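Local coordinates for protein protease Do-like 1, chloroplastic (Arabidopsis thaliana, PDB 3QO6) that acts as a chloroplast serine protease of the HtrA family, needed at high temperature and thought to degrade damaged proteins, at residues L248-P260 against S271-I285. Residues are numbered along the deposited sequence; the frame is centred on the assembly and turned at random.
Sequences LGVSGVLVLDAPP and STKRDGYGRLVLGDI
Thr272 meets strand 253-257 through both backbone and side chain. Its N donates to Leu256 O at 3.0 Å, from well above the carbonyl plane. Along the side chain, CB rests 4.0 Å from Leu256 O and 4.1 Å from Val255 O. OG1, placed beside the backbone N by chi1 of -58°, donates to Val255 O at 3.0 Å, tilted 24° from that carbonyl's plane. OG1 in turn accepts the N-H of Gly283, so one buried hydroxyl ties the strand to both ends of the 272-283 hairpin. It also abuts the CD2 methyls of Leu254 and Leu256, the latter chain lying alongside. A short side chain whose hydroxyl both gives and accepts suits this place.

Ser271 does similar work one step along: its OG accepts the N-H of Ala258 at 3.0 Å, just past the classic beta bulge of Leu256 and Asp257 opposite Lys238. At the other end the segments pair as antiparallel sheet. Val255 N reaches Asp284 O at 2.9 Å, nearly straight (164°), and Leu254 and Ile285 form a non-hydrogen-bonded pair with side chains on the same face. Branched and apolar, this buried pair packs against neighbours there: Leu254 CD1 touches Leu282 CD1 at 3.7 Å, the chains crossing at about a right angle, while Val250 CG1 meets Ile285 CG2. Gly283, lacking a side chain, fits close against Val255 O and Ser271. Asp284 turns its carboxylate to Gln270 N and Arg319.

Past this ladder of the PDZ sheet, two hydroxyls and one further backbone bond continue the link, keeping backbone groups bonded as the hairpin departs toward neighbouring subunits.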
ATOM      1  N   LEU B 248      32.301  -8.159 -10.622  1.00122.02           N
ATOM      2  CA  LEU B 248      33.373  -8.921 -11.253  1.00118.95           C
ATOM      3  C   LEU B 248      34.576  -8.083 -11.695  1.00118.47           C
ATOM      4  O   LEU B 248      35.468  -8.588 -12.380  1.00119.23           O
ATOM      5  CB  LEU B 248      32.814  -9.678 -12.462  1.00116.62           C
ATOM      6  CG  LEU B 248      31.708 -10.717 -12.263  1.00114.46           C
ATOM      7  CD1 LEU B 248      32.254 -11.890 -11.480  1.00115.22           C
ATOM      8  CD2 LEU B 248      30.521 -10.101 -11.545  1.00115.19           C
ATOM      9  N   GLY B 249      34.607  -6.812 -11.309  1.00117.25           N
ATOM     10  CA  GLY B 249      35.720  -5.965 -11.706  1.00116.80           C
ATOM     11  C   GLY B 249      35.890  -5.925 -13.216  1.00116.04           C
ATOM     12  O   GLY B 249      37.003  -5.775 -13.736  1.00116.27           O
ATOM     13  N   VAL B 250      34.767  -6.067 -13.917  1.00114.50           N
ATOM     14  CA  VAL B 250      34.724  -6.051 -15.375  1.00111.18           C
ATOM     15  C   VAL B 250      34.850  -4.624 -15.918  1.00108.66           C
ATOM     16  O   VAL B 250      33.971  -3.788 -15.715  1.00105.40           O
ATOM     17  CB  VAL B 250      33.399  -6.666 -15.871  1.00111.82           C
ATOM     18  CG1 VAL B 250      33.307  -6.569 -17.380  1.00111.70           C
ATOM     19  CG2 VAL B 250      33.306  -8.111 -15.425  1.00108.84           C
ATOM     20  N   SER B 251      35.943  -4.354 -16.617  1.00107.09           N
ATOM     21  CA  SER B 251      36.180  -3.027 -17.172  1.00107.98           C
ATOM     22  C   SER B 251      35.172  -2.606 -18.244  1.00104.92           C
ATOM     23  O   SER B 251      34.484  -1.597 -18.082  1.00104.21           O
ATOM     24  CB  SER B 251      37.600  -2.945 -17.741  1.00112.07           C
ATOM     25  OG  SER B 251      38.569  -3.121 -16.712  1.00116.21           O
ATOM     26  N   GLY B 252      35.086  -3.376 -19.327  1.00100.15           N
ATOM     27  CA  GLY B 252      34.165  -3.048 -20.409  1.00 96.38           C
ATOM     28  C   GLY B 252      32.842  -3.805 -20.455  1.00 92.93           C
ATOM     29  O   GLY B 252      32.162  -3.930 -19.438  1.00 94.27           O
ATOM     30  N   VAL B 253      32.475  -4.308 -21.635  1.00 88.91           N
ATOM     31  CA  VAL B 253      31.218  -5.047 -21.812  1.00 84.02           C
ATOM     32  C   VAL B 253      31.471  -6.541 -21.966  1.00 84.10           C
ATOM     33  O   VAL B 253      32.213  -6.964 -22.855  1.00 85.29           O
ATOM     34  CB  VAL B 253      30.451  -4.587 -23.078  1.00 81.63           C
ATOM     35  CG1 VAL B 253      29.054  -5.145 -23.068  1.00 79.89           C
ATOM     36  CG2 VAL B 253      30.415  -3.100 -23.153  1.00 77.45           C
ATOM     37  N   LEU B 254      30.831  -7.338 -21.122  1.00 81.50           N
ATOM     38  CA  LEU B 254      30.989  -8.791 -21.157  1.00 79.85           C
ATOM     39  C   LEU B 254      30.052  -9.401 -22.194  1.00 77.72           C
ATOM     40  O   LEU B 254      28.834  -9.330 -22.020  1.00 78.89           O
ATOM     41  CB  LEU B 254      30.638  -9.363 -19.777  1.00 81.34           C
ATOM     42  CG  LEU B 254      30.870 -10.827 -19.403  1.00 81.84           C
ATOM     43  CD1 LEU B 254      30.240 -11.059 -18.047  1.00 81.07           C
ATOM     44  CD2 LEU B 254      30.268 -11.769 -20.405  1.00 85.69           C
ATOM     45  N   VAL B 255      30.568 -10.006 -23.262  1.00 75.71           N
ATOM     46  CA  VAL B 255      29.612 -10.594 -24.186  1.00 74.55           C
ATOM     47  C   VAL B 255      29.164 -11.917 -23.579  1.00 74.53           C
ATOM     48  O   VAL B 255      29.971 -12.736 -23.161  1.00 75.15           O
ATOM     49  CB  VAL B 255      30.141 -10.790 -25.676  1.00 74.13           C
ATOM     50  CG1 VAL B 255      31.264  -9.819 -26.005  1.00 65.71           C
ATOM     51  CG2 VAL B 255      30.502 -12.209 -25.936  1.00 68.00           C
ATOM     52  N   LEU B 256      27.858 -12.087 -23.475  1.00 73.52           N
ATOM     53  CA  LEU B 256      27.297 -13.287 -22.923  1.00 73.45           C
ATOM     54  C   LEU B 256      27.103 -14.272 -24.060  1.00 78.76           C
ATOM     55  O   LEU B 256      27.351 -15.469 -23.908  1.00 82.15           O
ATOM     56  CB  LEU B 256      25.958 -12.966 -22.269  1.00 72.30           C
ATOM     57  CG  LEU B 256      26.033 -11.920 -21.144  1.00 74.42           C
ATOM     58  CD1 LEU B 256      24.644 -11.675 -20.560  1.00 67.42           C
ATOM     59  CD2 LEU B 256      26.987 -12.407 -20.055  1.00 72.47           C
ATOM     60  N   ASP B 257      26.665 -13.771 -25.214  1.00 82.21           N
ATOM     61  CA  ASP B 257      26.433 -14.641 -26.371  1.00 81.02           C
ATOM     62  C   ASP B 257      26.678 -13.964 -27.720  1.00 80.48           C
ATOM     63  O   ASP B 257      26.323 -12.792 -27.937  1.00 79.26           O
ATOM     64  CB  ASP B 257      25.004 -15.188 -26.347  1.00 81.41           C
ATOM     65  CG  ASP B 257      24.819 -16.376 -27.268  1.00 81.33           C
ATOM     66  OD1 ASP B 257      23.750 -16.495 -27.891  1.00 82.81           O
ATOM     67  OD2 ASP B 257      25.735 -17.210 -27.361  1.00 88.21           O
ATOM     68  N   ALA B 258      27.301 -14.718 -28.619  1.00 79.02           N
ATOM     69  CA  ALA B 258      27.596 -14.255 -29.971  1.00 75.90           C
ATOM     70  C   ALA B 258      27.195 -15.425 -30.836  1.00 75.58           C
ATOM     71  O   ALA B 258      28.016 -16.322 -31.110  1.00 73.78           O
ATOM     72  CB  ALA B 258      29.075 -13.962 -30.140  1.00 73.35           C
ATOM     73  N   PRO B 259      25.915 -15.448 -31.252  1.00 75.78           N
ATOM     74  CA  PRO B 259      25.319 -16.490 -32.098  1.00 78.77           C
ATOM     75  C   PRO B 259      26.194 -16.677 -33.330  1.00 82.15           C
ATOM     76  O   PRO B 259      26.600 -15.702 -33.965  1.00 83.95           O
ATOM     77  CB  PRO B 259      23.947 -15.920 -32.436  1.00 77.03           C
ATOM     78  CG  PRO B 259      23.618 -15.066 -31.241  1.00 74.48           C
ATOM     79  CD  PRO B 259      24.943 -14.368 -31.007  1.00 75.93           C
ATOM     80  N   PRO B 260      26.492 -17.934 -33.688  1.00 85.93           N
ATOM     81  CA  PRO B 260      27.333 -18.265 -34.844  1.00 86.43           C
ATOM     82  C   PRO B 260      26.826 -17.674 -36.154  1.00 85.42           C
ATOM     83  O   PRO B 260      27.592 -17.499 -37.109  1.00 87.05           O
ATOM     84  CB  PRO B 260      27.326 -19.791 -34.842  1.00 88.45           C
ATOM     85  CG  PRO B 260      25.952 -20.112 -34.345  1.00 89.95           C
ATOM     86  CD  PRO B 260      25.811 -19.141 -33.181  1.00 88.40           C
ATOM     87  N   SER B 271      31.571 -16.506 -26.375  1.00 85.52           N
ATOM     88  CA  SER B 271      30.488 -16.324 -25.427  1.00 83.95           C
ATOM     89  C   SER B 271      30.875 -16.838 -24.032  1.00 86.38           C
ATOM     90  O   SER B 271      31.894 -17.511 -23.855  1.00 87.47           O
ATOM     91  CB  SER B 271      29.269 -17.071 -25.942  1.00 81.16           C
ATOM     92  OG  SER B 271      29.097 -16.809 -27.324  1.00 81.41           O
ATOM     93  N   THR B 272      30.060 -16.517 -23.036  1.00 87.51           N
ATOM     94  CA  THR B 272      30.327 -16.958 -21.673  1.00 87.49           C
ATOM     95  C   THR B 272      29.785 -18.374 -21.528  1.00 90.14           C
ATOM     96  O   THR B 272      28.661 -18.628 -21.954  1.00 88.86           O
ATOM     97  CB  THR B 272      29.621 -16.041 -20.690  1.00 85.56           C
ATOM     98  OG1 THR B 272      30.074 -14.702 -20.903  1.00 83.48           O
ATOM     99  CG2 THR B 272      29.910 -16.460 -19.268  1.00 86.45           C
ATOM    100  N   LYS B 273      30.579 -19.285 -20.949  1.00 91.81           N
ATOM    101  CA  LYS B 273      30.172 -20.688 -20.760  1.00 95.50           C
ATOM    102  C   LYS B 273      30.331 -21.163 -19.316  1.00 98.00           C
ATOM    103  O   LYS B 273      30.598 -20.356 -18.427  1.00 97.85           O
ATOM    104  CB  LYS B 273      30.977 -21.622 -21.673  1.00 96.33           C
ATOM    105  CG  LYS B 273      30.583 -21.602 -23.150  1.00 99.80           C
ATOM    106  CD  LYS B 273      31.157 -22.818 -23.911  1.00103.20           C
ATOM    107  CE  LYS B 273      30.540 -24.148 -23.420  1.00105.95           C
ATOM    108  NZ  LYS B 273      31.109 -25.404 -24.027  1.00106.35           N
ATOM    109  N   ARG B 274      30.190 -22.473 -19.085  1.00101.14           N
ATOM    110  CA  ARG B 274      30.314 -23.014 -17.729  1.00104.00           C
ATOM    111  C   ARG B 274      31.230 -24.210 -17.448  1.00107.59           C
ATOM    112  O   ARG B 274      31.004 -25.341 -17.903  1.00108.93           O
ATOM    113  CB  ARG B 274      28.927 -23.296 -17.143  1.00103.02           C
ATOM    114  CG  ARG B 274      28.218 -22.015 -16.772  1.00102.52           C
ATOM    115  CD  ARG B 274      27.121 -22.172 -15.745  1.00 99.44           C
ATOM    116  NE  ARG B 274      26.754 -20.843 -15.270  1.00101.73           N
ATOM    117  CZ  ARG B 274      25.770 -20.577 -14.421  1.00102.10           C
ATOM    118  NH1 ARG B 274      25.019 -21.551 -13.926  1.00105.77           N
ATOM    119  NH2 ARG B 274      25.527 -19.323 -14.078  1.00100.34           N
ATOM    120  N   ASP B 275      32.245 -23.904 -16.642  1.00109.72           N
ATOM    121  CA  ASP B 275      33.311 -24.781 -16.145  1.00109.96           C
ATOM    122  C   ASP B 275      33.218 -26.300 -16.241  1.00111.69           C
ATOM    123  O   ASP B 275      34.245 -26.985 -16.304  1.00113.56           O
ATOM    124  CB  ASP B 275      33.568 -24.420 -14.680  1.00110.75           C
ATOM    125  CG  ASP B 275      35.040 -24.457 -14.305  1.00111.39           C
ATOM    126  OD1 ASP B 275      35.880 -23.986 -15.106  1.00108.34           O
ATOM    127  OD2 ASP B 275      35.354 -24.937 -13.192  1.00112.91           O
ATOM    128  N   GLY B 276      32.016 -26.850 -16.245  1.00111.52           N
ATOM    129  CA  GLY B 276      31.935 -28.294 -16.269  1.00112.41           C
ATOM    130  C   GLY B 276      31.723 -28.701 -14.822  1.00113.02           C
ATOM    131  O   GLY B 276      31.266 -29.807 -14.547  1.00111.64           O
ATOM    132  N   TYR B 277      32.095 -27.801 -13.903  1.00114.98           N
ATOM    133  CA  TYR B 277      31.890 -27.973 -12.453  1.00113.94           C
ATOM    134  C   TYR B 277      30.810 -26.943 -12.140  1.00111.38           C
ATOM    135  O   TYR B 277      30.300 -26.867 -11.025  1.00108.95           O
ATOM    136  CB  TYR B 277      33.148 -27.647 -11.622  1.00116.73           C
ATOM    137  CG  TYR B 277      34.086 -28.822 -11.385  1.00120.87           C
ATOM    138  CD1 TYR B 277      35.332 -28.885 -12.020  1.00123.41           C
ATOM    139  CD2 TYR B 277      33.718 -29.883 -10.550  1.00121.03           C
ATOM    140  CE1 TYR B 277      36.195 -29.977 -11.834  1.00124.09           C
ATOM    141  CE2 TYR B 277      34.572 -30.987 -10.358  1.00123.58           C
ATOM    142  CZ  TYR B 277      35.812 -31.024 -11.007  1.00125.37           C
ATOM    143  OH  TYR B 277      36.674 -32.096 -10.839  1.00125.44           O
ATOM    144  N   GLY B 278      30.489 -26.143 -13.158  1.00110.35           N
ATOM    145  CA  GLY B 278      29.468 -25.124 -13.033  1.00107.80           C
ATOM    146  C   GLY B 278      29.971 -23.694 -12.967  1.00106.91           C
ATOM    147  O   GLY B 278      29.174 -22.753 -13.029  1.00107.73           O
ATOM    148  N   ARG B 279      31.282 -23.509 -12.846  1.00104.94           N
ATOM    149  CA  ARG B 279      31.820 -22.152 -12.752  1.00102.22           C
ATOM    150  C   ARG B 279      31.654 -21.364 -14.040  1.00 99.34           C
ATOM    151  O   ARG B 279      31.351 -21.908 -15.099  1.00 98.84           O
ATOM    152  CB  ARG B 279      33.292 -22.182 -12.307  1.00102.44           C
ATOM    153  CG  ARG B 279      33.479 -22.831 -10.927  1.00103.57           C
ATOM    154  CD  ARG B 279      34.876 -22.664 -10.349  1.00104.34           C
ATOM    155  NE  ARG B 279      35.835 -23.640 -10.855  1.00108.03           N
ATOM    156  CZ  ARG B 279      37.119 -23.662 -10.506  1.00113.24           C
ATOM    157  NH1 ARG B 279      37.591 -22.754  -9.652  1.00115.87           N
ATOM    158  NH2 ARG B 279      37.933 -24.593 -10.990  1.00112.25           N
ATOM    159  N   LEU B 280      31.847 -20.064 -13.943  1.00 97.39           N
ATOM    160  CA  LEU B 280      31.675 -19.227 -15.101  1.00 96.56           C
ATOM    161  C   LEU B 280      32.936 -18.956 -15.898  1.00 95.50           C
ATOM    162  O   LEU B 280      33.922 -18.448 -15.365  1.00 94.24           O
ATOM    163  CB  LEU B 280      31.052 -17.896 -14.679  1.00 97.20           C
ATOM    164  CG  LEU B 280      29.705 -17.575 -15.326  1.00 97.18           C
ATOM    165  CD1 LEU B 280      28.627 -18.546 -14.835  1.00 95.86           C
ATOM    166  CD2 LEU B 280      29.346 -16.152 -14.995  1.00 94.45           C
ATOM    167  N   VAL B 281      32.904 -19.305 -17.183  1.00 95.60           N
ATOM    168  CA  VAL B 281      34.033 -19.020 -18.063  1.00 91.83           C
ATOM    169  C   VAL B 281      33.612 -17.807 -18.891  1.00 90.51           C
ATOM    170  O   VAL B 281      32.861 -17.910 -19.859  1.00 90.74           O
ATOM    171  CB  VAL B 281      34.366 -20.184 -19.004  1.00 90.28           C
ATOM    172  CG1 VAL B 281      35.629 -19.849 -19.766  1.00 87.78           C
ATOM    173  CG2 VAL B 281      34.539 -21.485 -18.210  1.00 85.08           C
ATOM    174  N   LEU B 282      34.082 -16.647 -18.464  1.00 89.58           N
ATOM    175  CA  LEU B 282      33.763 -15.404 -19.126  1.00 88.93           C
ATOM    176  C   LEU B 282      34.020 -15.390 -20.614  1.00 89.12           C
ATOM    177  O   LEU B 282      35.070 -15.815 -21.077  1.00 91.03           O
ATOM    178  CB  LEU B 282      34.534 -14.249 -18.489  1.00 86.49           C
ATOM    179  CG  LEU B 282      33.963 -13.663 -17.198  1.00 88.21           C
ATOM    180  CD1 LEU B 282      32.461 -13.913 -17.145  1.00 87.53           C
ATOM    181  CD2 LEU B 282      34.638 -14.289 -15.997  1.00 92.79           C
ATOM    182  N   GLY B 283      33.048 -14.895 -21.366  1.00 89.26           N
ATOM    183  CA  GLY B 283      33.231 -14.792 -22.797  1.00 86.08           C
ATOM    184  C   GLY B 283      34.116 -13.575 -22.964  1.00 85.68           C
ATOM    185  O   GLY B 283      34.651 -13.055 -21.975  1.00 85.26           O
ATOM    186  N   ASP B 284      34.273 -13.102 -24.195  1.00 83.67           N
ATOM    187  CA  ASP B 284      35.116 -11.938 -24.423  1.00 83.64           C
ATOM    188  C   ASP B 284      34.573 -10.687 -23.730  1.00 79.46           C
ATOM    189  O   ASP B 284      33.392 -10.594 -23.422  1.00 77.52           O
ATOM    190  CB  ASP B 284      35.266 -11.670 -25.930  1.00 86.35           C
ATOM    191  CG  ASP B 284      35.903 -12.831 -26.665  1.00 90.66           C
ATOM    192  OD1 ASP B 284      36.605 -13.627 -26.012  1.00 86.26           O
ATOM    193  OD2 ASP B 284      35.703 -12.943 -27.894  1.00 92.79           O
ATOM    194  N   ILE B 285      35.451  -9.731 -23.476  1.00 76.85           N
ATOM    195  CA  ILE B 285      35.042  -8.489 -22.859  1.00 76.57           C
ATOM    196  C   ILE B 285      35.456  -7.370 -23.799  1.00 79.93           C
ATOM    197  O   ILE B 285      36.632  -7.212 -24.093  1.00 81.25           O
ATOM    198  CB  ILE B 285      35.712  -8.273 -21.508  1.00 72.13           C
ATOM    199  CG1 ILE B 285      35.341  -9.394 -20.560  1.00 72.64           C
ATOM    200  CG2 ILE B 285      35.258  -6.970 -20.923  1.00 65.77           C
ATOM    201  CD1 ILE B 285      36.133  -9.359 -19.306  1.00 75.53           C
TER